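Local coordinates for protein YibA (Escherichia coli, PDB 1OYZ) that is of unknown cellular role, may have oxidoreductase activity, and folds as a curved all-helical solenoid with HEAT repeats, at residues Q19-N24 against A44-L49; R57-F62 against F76-I81. All coordinates share one frame; numbering follows the deposited sequence.

Both contacts lie toward the N-terminal end of the solenoid, about 14 Å apart between centres, and both join helices through apolar side chains without a hydrogen bond across. Interaction 1 is the more peripheral: helix 14-21 rests on helix 37-50, two buried side chains meet, and at its edge toward solvent a lysine chain crosses an exposed leucine. Interaction 2 is a buried contact of alanine, isoleucines and leucine between helices 53-63 and 68-80. They share no helix, yet they touch: Gln48 NE2 of helix 37-50 probably donates a hydrogen bond to Phe76 O of helix 68-80, 2.9 Å away, a polar tie between two contacts that are themselves greasy.

Interaction 1: residues Q19-N24 against A44-L49; sequences QCKKLN and ARVLQL
Cys20 and Lys21 meet Val46 and Leu49 through aliphatic atoms, with no ring, amide or guanidinium group between them; the flat group beside the contact is Tyr17, one turn earlier on helix 14-21, which packs on Val46 and Leu49 and makes a cation-pi contact with Arg45. Val46 works as a fork. Its CG1 stands opposite the backbone N about CA-CB (chi1 -176°), which directs both methyls at the other helix. CG2 presses on CB of Cys20 at 3.5 Å, tighter than usual for two carbons, while CG1 lies 3.9 Å from CG of Lys21. The lysine chain then bends at chi3 (71°), and its far end passes across Leu49 at about a right angle, CE coming 3.8 Å from CD2. With an alanine at Lys21, Leu49 CD2 would probably lose the aliphatic chain that crosses it, and Val46 CG1 the CG methylene it packs on, leaving a gap. Further along, Leu23 O accepts a hydrogen bond from Arg50. The contact thus joins helix 14-21 to helix 37-50: side-by-side packing of every second helix in one row of an alpha solenoid, with helix 25-31 set in the other row.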
ATOM      1  N   GLN A  19      -9.852   8.282 -24.754  1.00 38.60           N
ATOM      2  CA  GLN A  19     -11.020   8.951 -25.325  1.00 40.14           C
ATOM      3  C   GLN A  19     -11.321  10.220 -24.535  1.00 39.29           C
ATOM      4  O   GLN A  19     -11.600  11.261 -25.124  1.00 36.96           O
ATOM      5  CB  GLN A  19     -12.269   8.072 -25.280  1.00 41.67           C
ATOM      6  CG  GLN A  19     -12.468   7.154 -26.459  1.00 47.15           C
ATOM      7  CD  GLN A  19     -13.797   6.424 -26.375  1.00 47.43           C
ATOM      8  OE1 GLN A  19     -14.058   5.699 -25.417  1.00 49.55           O
ATOM      9  NE2 GLN A  19     -14.649   6.626 -27.365  1.00 48.39           N
ATOM     10  N   CYS A  20     -11.278  10.116 -23.200  1.00 38.34           N
ATOM     11  CA  CYS A  20     -11.561  11.247 -22.324  1.00 37.57           C
ATOM     12  C   CYS A  20     -10.636  12.413 -22.599  1.00 38.73           C
ATOM     13  O   CYS A  20     -11.050  13.571 -22.515  1.00 40.70           O
ATOM     14  CB  CYS A  20     -11.441  10.839 -20.843  1.00 37.81           C
ATOM     15  SG  CYS A  20     -12.808   9.818 -20.198  1.00 41.77           S
ATOM     16  N   LYS A  21      -9.381  12.115 -22.913  1.00 39.15           N
ATOM     17  CA  LYS A  21      -8.406  13.158 -23.207  1.00 42.18           C
ATOM     18  C   LYS A  21      -8.813  14.040 -24.390  1.00 43.38           C
ATOM     19  O   LYS A  21      -8.416  15.205 -24.445  1.00 43.40           O
ATOM     20  CB  LYS A  21      -7.023  12.545 -23.453  1.00 40.73           C
ATOM     21  CG  LYS A  21      -6.420  12.014 -22.165  1.00 44.17           C
ATOM     22  CD  LYS A  21      -5.107  11.259 -22.345  1.00 45.75           C
ATOM     23  CE  LYS A  21      -3.960  12.165 -22.708  1.00 44.97           C
ATOM     24  NZ  LYS A  21      -2.677  11.395 -22.587  1.00 45.30           N
ATOM     25  N   LYS A  22      -9.612  13.508 -25.316  1.00 42.84           N
ATOM     26  CA  LYS A  22     -10.051  14.306 -26.466  1.00 45.38           C
ATOM     27  C   LYS A  22     -11.042  15.396 -26.077  1.00 45.46           C
ATOM     28  O   LYS A  22     -11.251  16.333 -26.834  1.00 44.37           O
ATOM     29  CB  LYS A  22     -10.709  13.425 -27.537  1.00 46.51           C
ATOM     30  CG  LYS A  22      -9.745  12.517 -28.282  1.00 47.72           C
ATOM     31  CD  LYS A  22     -10.445  11.711 -29.365  1.00 50.99           C
ATOM     32  CE  LYS A  22      -9.581  10.525 -29.781  1.00 52.79           C
ATOM     33  NZ  LYS A  22      -9.331   9.590 -28.625  1.00 54.69           N
ATOM     34  N   LEU A  23     -11.638  15.267 -24.892  1.00 45.08           N
ATOM     35  CA  LEU A  23     -12.637  16.212 -24.398  1.00 46.44           C
ATOM     36  C   LEU A  23     -12.099  17.519 -23.799  1.00 47.34           C
ATOM     37  O   LEU A  23     -10.996  17.537 -23.267  1.00 47.47           O
ATOM     38  CB  LEU A  23     -13.499  15.507 -23.342  1.00 44.81           C
ATOM     39  CG  LEU A  23     -14.183  14.220 -23.809  1.00 44.85           C
ATOM     40  CD1 LEU A  23     -14.836  13.542 -22.634  1.00 43.21           C
ATOM     41  CD2 LEU A  23     -15.193  14.540 -24.896  1.00 42.55           C
ATOM     42  N   ASN A  24     -12.873  18.611 -23.874  1.00 48.37           N
ATOM     43  CA  ASN A  24     -12.429  19.876 -23.268  1.00 49.94           C
ATOM     44  C   ASN A  24     -12.816  19.900 -21.776  1.00 49.93           C
ATOM     45  O   ASN A  24     -13.582  19.054 -21.321  1.00 49.61           O
ATOM     46  CB  ASN A  24     -13.036  21.081 -23.995  1.00 51.69           C
ATOM     47  CG  ASN A  24     -14.543  21.146 -23.880  1.00 53.78           C
ATOM     48  OD1 ASN A  24     -15.101  21.297 -22.788  1.00 52.58           O
ATOM     49  ND2 ASN A  24     -15.218  21.037 -25.018  1.00 56.47           N
ATOM     50  N   ALA A  44     -11.666  12.452 -14.263  1.00 28.02           N
ATOM     51  CA  ALA A  44     -10.825  13.037 -13.227  1.00 27.33           C
ATOM     52  C   ALA A  44      -9.349  12.773 -13.501  1.00 25.99           C
ATOM     53  O   ALA A  44      -8.506  13.626 -13.247  1.00 26.01           O
ATOM     54  CB  ALA A  44     -11.218  12.468 -11.850  1.00 26.50           C
ATOM     55  N   ARG A  45      -9.019  11.592 -14.010  1.00 27.22           N
ATOM     56  CA  ARG A  45      -7.609  11.293 -14.292  1.00 29.85           C
ATOM     57  C   ARG A  45      -7.096  12.275 -15.349  1.00 28.39           C
ATOM     58  O   ARG A  45      -5.997  12.786 -15.227  1.00 28.48           O
ATOM     59  CB  ARG A  45      -7.417   9.848 -14.797  1.00 31.28           C
ATOM     60  CG  ARG A  45      -7.658   8.734 -13.752  1.00 36.15           C
ATOM     61  CD  ARG A  45      -7.389   7.320 -14.328  1.00 36.60           C
ATOM     62  NE  ARG A  45      -5.996   7.174 -14.782  1.00 41.35           N
ATOM     63  CZ  ARG A  45      -5.598   6.376 -15.782  1.00 44.05           C
ATOM     64  NH1 ARG A  45      -4.314   6.318 -16.112  1.00 44.33           N
ATOM     65  NH2 ARG A  45      -6.475   5.633 -16.458  1.00 40.70           N
ATOM     66  N   VAL A  46      -7.897  12.549 -16.374  1.00 29.50           N
ATOM     67  CA  VAL A  46      -7.452  13.476 -17.403  1.00 31.97           C
ATOM     68  C   VAL A  46      -7.257  14.827 -16.752  1.00 32.31           C
ATOM     69  O   VAL A  46      -6.288  15.541 -17.042  1.00 32.37           O
ATOM     70  CB  VAL A  46      -8.465  13.606 -18.545  1.00 30.16           C
ATOM     71  CG1 VAL A  46      -7.901  14.507 -19.631  1.00 31.40           C
ATOM     72  CG2 VAL A  46      -8.797  12.242 -19.099  1.00 32.75           C
ATOM     73  N   LEU A  47      -8.158  15.165 -15.834  1.00 32.10           N
ATOM     74  CA  LEU A  47      -8.035  16.453 -15.145  1.00 33.84           C
ATOM     75  C   LEU A  47      -6.752  16.512 -14.302  1.00 32.95           C
ATOM     76  O   LEU A  47      -6.064  17.536 -14.285  1.00 31.05           O
ATOM     77  CB  LEU A  47      -9.290  16.736 -14.281  1.00 32.19           C
ATOM     78  CG  LEU A  47     -10.563  16.971 -15.124  1.00 29.32           C
ATOM     79  CD1 LEU A  47     -11.789  17.276 -14.280  1.00 28.47           C
ATOM     80  CD2 LEU A  47     -10.281  18.123 -16.032  1.00 32.82           C
ATOM     81  N   GLN A  48      -6.404  15.417 -13.627  1.00 32.56           N
ATOM     82  CA  GLN A  48      -5.188  15.423 -12.816  1.00 33.85           C
ATOM     83  C   GLN A  48      -3.974  15.643 -13.712  1.00 34.19           C
ATOM     84  O   GLN A  48      -2.997  16.258 -13.289  1.00 32.24           O
ATOM     85  CB  GLN A  48      -4.990  14.099 -12.036  1.00 34.56           C
ATOM     86  CG  GLN A  48      -5.997  13.772 -10.919  1.00 34.36           C
ATOM     87  CD  GLN A  48      -5.849  12.312 -10.425  1.00 37.21           C
ATOM     88  OE1 GLN A  48      -5.649  11.409 -11.232  1.00 34.93           O
ATOM     89  NE2 GLN A  48      -5.966  12.087  -9.110  1.00 36.83           N
ATOM     90  N   LEU A  49      -4.039  15.130 -14.942  1.00 36.87           N
ATOM     91  CA  LEU A  49      -2.931  15.253 -15.910  1.00 37.64           C
ATOM     92  C   LEU A  49      -2.741  16.645 -16.506  1.00 37.69           C
ATOM     93  O   LEU A  49      -1.638  17.187 -16.486  1.00 36.51           O
ATOM     94  CB  LEU A  49      -3.114  14.257 -17.075  1.00 39.18           C
ATOM     95  CG  LEU A  49      -2.125  14.339 -18.256  1.00 40.69           C
ATOM     96  CD1 LEU A  49      -0.772  13.831 -17.823  1.00 38.90           C
ATOM     97  CD2 LEU A  49      -2.620  13.515 -19.441  1.00 42.63           C
TER

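Interaction 2: residues R57-F62 against F76-I81; sequences RLAIEF and FILGQI
Ala59 and Ile60 meet Ile77 and Leu78 at the heart of this contact. Earlier in the segment, Arg57 turns away from the other helix and runs along its own, where NH2 forms a salt bridge with Glu61 OE1 at 3.3 Å on the exposed side. Leu58 takes little part across the contact; its CD1 sits 3.4 Å above one face of the Phe62 ring, displaced toward the rim, and it also packs on Leu32. Ala59 points straight at the partner helix. Its CB lies 3.4 Å from CD1 of Leu78, a tight fit, and 4.0 Å from CG2 of Ile77, so the methyl points into the notch between the two larger side chains. Leu78 sits away from the usual staggered values (chi1 -109°), which is consistent with a tight fit here. Helices 53-63 and 68-80, consecutive in the chain, fold back on each other here as a helical hairpin of the solenoid; their local axes pass 9.4 Å apart with a signed crossing angle of -136°. Next comes Ile60, whose CG1 reaches CD2 of Leu78 at 4.1 Å, the two side chains crossing roughly at right angles. Both also touch Val91 of helix 88-101, which carries the apolar packing on to the next helix. At the end of the segment, the buried Phe62 leans instead on Leu32 and Asp33.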
ATOM      1  N   ARG A  57      -9.874  24.874  -8.893  1.00 36.36           N
ATOM      2  CA  ARG A  57     -10.975  25.545  -8.188  1.00 39.01           C
ATOM      3  C   ARG A  57     -12.224  24.681  -8.086  1.00 37.99           C
ATOM      4  O   ARG A  57     -12.810  24.540  -7.023  1.00 39.74           O
ATOM      5  CB  ARG A  57     -11.319  26.885  -8.855  1.00 42.74           C
ATOM      6  CG  ARG A  57     -10.302  27.985  -8.561  1.00 50.69           C
ATOM      7  CD  ARG A  57     -10.703  29.349  -9.157  1.00 58.34           C
ATOM      8  NE  ARG A  57     -11.966  29.866  -8.607  1.00 64.88           N
ATOM      9  CZ  ARG A  57     -13.191  29.508  -9.007  1.00 67.69           C
ATOM     10  NH1 ARG A  57     -13.349  28.617  -9.985  1.00 69.70           N
ATOM     11  NH2 ARG A  57     -14.269  30.035  -8.419  1.00 68.25           N
ATOM     12  N   LEU A  58     -12.627  24.103  -9.200  1.00 36.52           N
ATOM     13  CA  LEU A  58     -13.796  23.266  -9.216  1.00 36.89           C
ATOM     14  C   LEU A  58     -13.612  22.089  -8.244  1.00 36.45           C
ATOM     15  O   LEU A  58     -14.549  21.694  -7.551  1.00 33.75           O
ATOM     16  CB  LEU A  58     -14.017  22.772 -10.639  1.00 39.10           C
ATOM     17  CG  LEU A  58     -15.311  22.054 -11.019  1.00 42.72           C
ATOM     18  CD1 LEU A  58     -15.290  20.624 -10.476  1.00 42.77           C
ATOM     19  CD2 LEU A  58     -16.523  22.854 -10.491  1.00 42.11           C
ATOM     20  N   ALA A  59     -12.405  21.529  -8.199  1.00 34.11           N
ATOM     21  CA  ALA A  59     -12.137  20.399  -7.301  1.00 33.91           C
ATOM     22  C   ALA A  59     -12.319  20.820  -5.836  1.00 33.00           C
ATOM     23  O   ALA A  59     -12.934  20.102  -5.031  1.00 32.28           O
ATOM     24  CB  ALA A  59     -10.718  19.862  -7.536  1.00 32.97           C
ATOM     25  N   ILE A  60     -11.786  21.992  -5.512  1.00 33.90           N
ATOM     26  CA  ILE A  60     -11.906  22.563  -4.183  1.00 35.06           C
ATOM     27  C   ILE A  60     -13.394  22.753  -3.872  1.00 36.12           C
ATOM     28  O   ILE A  60     -13.887  22.239  -2.867  1.00 36.58           O
ATOM     29  CB  ILE A  60     -11.156  23.896  -4.107  1.00 35.73           C
ATOM     30  CG1 ILE A  60      -9.651  23.607  -4.076  1.00 34.71           C
ATOM     31  CG2 ILE A  60     -11.637  24.729  -2.880  1.00 35.73           C
ATOM     32  CD1 ILE A  60      -8.775  24.827  -4.354  1.00 36.04           C
ATOM     33  N   GLU A  61     -14.129  23.431  -4.745  1.00 36.21           N
ATOM     34  CA  GLU A  61     -15.553  23.605  -4.466  1.00 38.32           C
ATOM     35  C   GLU A  61     -16.236  22.254  -4.249  1.00 37.19           C
ATOM     36  O   GLU A  61     -17.018  22.095  -3.295  1.00 36.77           O
ATOM     37  CB  GLU A  61     -16.254  24.336  -5.598  1.00 41.31           C
ATOM     38  CG  GLU A  61     -15.700  25.700  -5.864  1.00 46.79           C
ATOM     39  CD  GLU A  61     -16.429  26.380  -6.996  1.00 50.92           C
ATOM     40  OE1 GLU A  61     -16.001  27.483  -7.390  1.00 53.70           O
ATOM     41  OE2 GLU A  61     -17.438  25.813  -7.487  1.00 53.31           O
ATOM     42  N   PHE A  62     -15.957  21.288  -5.126  1.00 35.53           N
ATOM     43  CA  PHE A  62     -16.543  19.954  -4.983  1.00 35.85           C
ATOM     44  C   PHE A  62     -16.249  19.405  -3.599  1.00 34.39           C
ATOM     45  O   PHE A  62     -17.025  18.623  -3.064  1.00 34.12           O
ATOM     46  CB  PHE A  62     -15.978  18.970  -6.016  1.00 36.90           C
ATOM     47  CG  PHE A  62     -16.806  18.860  -7.259  1.00 37.66           C
ATOM     48  CD1 PHE A  62     -17.487  19.971  -7.753  1.00 38.77           C
ATOM     49  CD2 PHE A  62     -16.896  17.660  -7.948  1.00 39.25           C
ATOM     50  CE1 PHE A  62     -18.246  19.887  -8.910  1.00 37.64           C
ATOM     51  CE2 PHE A  62     -17.651  17.563  -9.111  1.00 39.82           C
ATOM     52  CZ  PHE A  62     -18.330  18.682  -9.595  1.00 38.05           C
ATOM     53  N   PHE A  76      -9.898  13.422  -4.761  1.00 25.54           N
ATOM     54  CA  PHE A  76      -9.080  12.540  -5.611  1.00 26.16           C
ATOM     55  C   PHE A  76      -8.277  13.407  -6.594  1.00 26.47           C
ATOM     56  O   PHE A  76      -7.054  13.292  -6.697  1.00 25.54           O
ATOM     57  CB  PHE A  76      -9.980  11.569  -6.388  1.00 30.52           C
ATOM     58  CG  PHE A  76      -9.245  10.708  -7.402  1.00 33.12           C
ATOM     59  CD1 PHE A  76      -8.266   9.799  -6.996  1.00 33.94           C
ATOM     60  CD2 PHE A  76      -9.581  10.774  -8.763  1.00 34.03           C
ATOM     61  CE1 PHE A  76      -7.638   8.961  -7.919  1.00 36.01           C
ATOM     62  CE2 PHE A  76      -8.961   9.941  -9.702  1.00 36.54           C
ATOM     63  CZ  PHE A  76      -7.982   9.026  -9.283  1.00 34.81           C
ATOM     64  N   ILE A  77      -8.971  14.280  -7.305  1.00 26.36           N
ATOM     65  CA  ILE A  77      -8.311  15.147  -8.262  1.00 26.68           C
ATOM     66  C   ILE A  77      -7.187  15.917  -7.601  1.00 26.80           C
ATOM     67  O   ILE A  77      -6.057  15.965  -8.101  1.00 27.57           O
ATOM     68  CB  ILE A  77      -9.324  16.134  -8.906  1.00 24.80           C
ATOM     69  CG1 ILE A  77     -10.234  15.385  -9.862  1.00 26.89           C
ATOM     70  CG2 ILE A  77      -8.608  17.189  -9.726  1.00 27.37           C
ATOM     71  CD1 ILE A  77     -11.334  16.221 -10.430  1.00 24.25           C
ATOM     72  N   LEU A  78      -7.506  16.490  -6.452  1.00 28.13           N
ATOM     73  CA  LEU A  78      -6.571  17.296  -5.680  1.00 29.64           C
ATOM     74  C   LEU A  78      -5.301  16.558  -5.239  1.00 28.07           C
ATOM     75  O   LEU A  78      -4.283  17.179  -4.968  1.00 27.52           O
ATOM     76  CB  LEU A  78      -7.326  17.869  -4.467  1.00 33.11           C
ATOM     77  CG  LEU A  78      -7.669  19.371  -4.408  1.00 37.46           C
ATOM     78  CD1 LEU A  78      -7.845  19.944  -5.786  1.00 37.46           C
ATOM     79  CD2 LEU A  78      -8.908  19.602  -3.550  1.00 31.88           C
ATOM     80  N   GLY A  79      -5.343  15.239  -5.173  1.00 27.38           N
ATOM     81  CA  GLY A  79      -4.145  14.522  -4.755  1.00 28.13           C
ATOM     82  C   GLY A  79      -3.008  14.472  -5.772  1.00 29.53           C
ATOM     83  O   GLY A  79      -1.847  14.284  -5.401  1.00 30.45           O
ATOM     84  N   GLN A  80      -3.310  14.649  -7.054  1.00 30.71           N
ATOM     85  CA  GLN A  80      -2.246  14.586  -8.054  1.00 32.72           C
ATOM     86  C   GLN A  80      -2.144  15.755  -9.056  1.00 34.09           C
ATOM     87  O   GLN A  80      -1.136  15.902  -9.742  1.00 33.62           O
ATOM     88  CB  GLN A  80      -2.351  13.234  -8.785  1.00 37.75           C
ATOM     89  CG  GLN A  80      -2.052  12.040  -7.863  1.00 39.88           C
ATOM     90  CD  GLN A  80      -2.517  10.711  -8.425  1.00 42.46           C
ATOM     91  OE1 GLN A  80      -1.951  10.204  -9.391  1.00 45.34           O
ATOM     92  NE2 GLN A  80      -3.560  10.139  -7.825  1.00 42.49           N
ATOM     93  N   ILE A  81      -3.176  16.591  -9.129  1.00 33.47           N
ATOM     94  CA  ILE A  81      -3.191  17.731 -10.038  1.00 32.82           C
ATOM     95  C   ILE A  81      -2.095  18.725  -9.637  1.00 35.47           C
ATOM     96  O   ILE A  81      -1.748  18.840  -8.458  1.00 34.34           O
ATOM     97  CB  ILE A  81      -4.569  18.435  -9.980  1.00 30.90           C
ATOM     98  CG1 ILE A  81      -4.796  19.306 -11.226  1.00 30.90           C
ATOM     99  CG2 ILE A  81      -4.658  19.292  -8.719  1.00 24.92           C
ATOM    100  CD1 ILE A  81      -6.262  19.769 -11.386  1.00 31.92           C
TER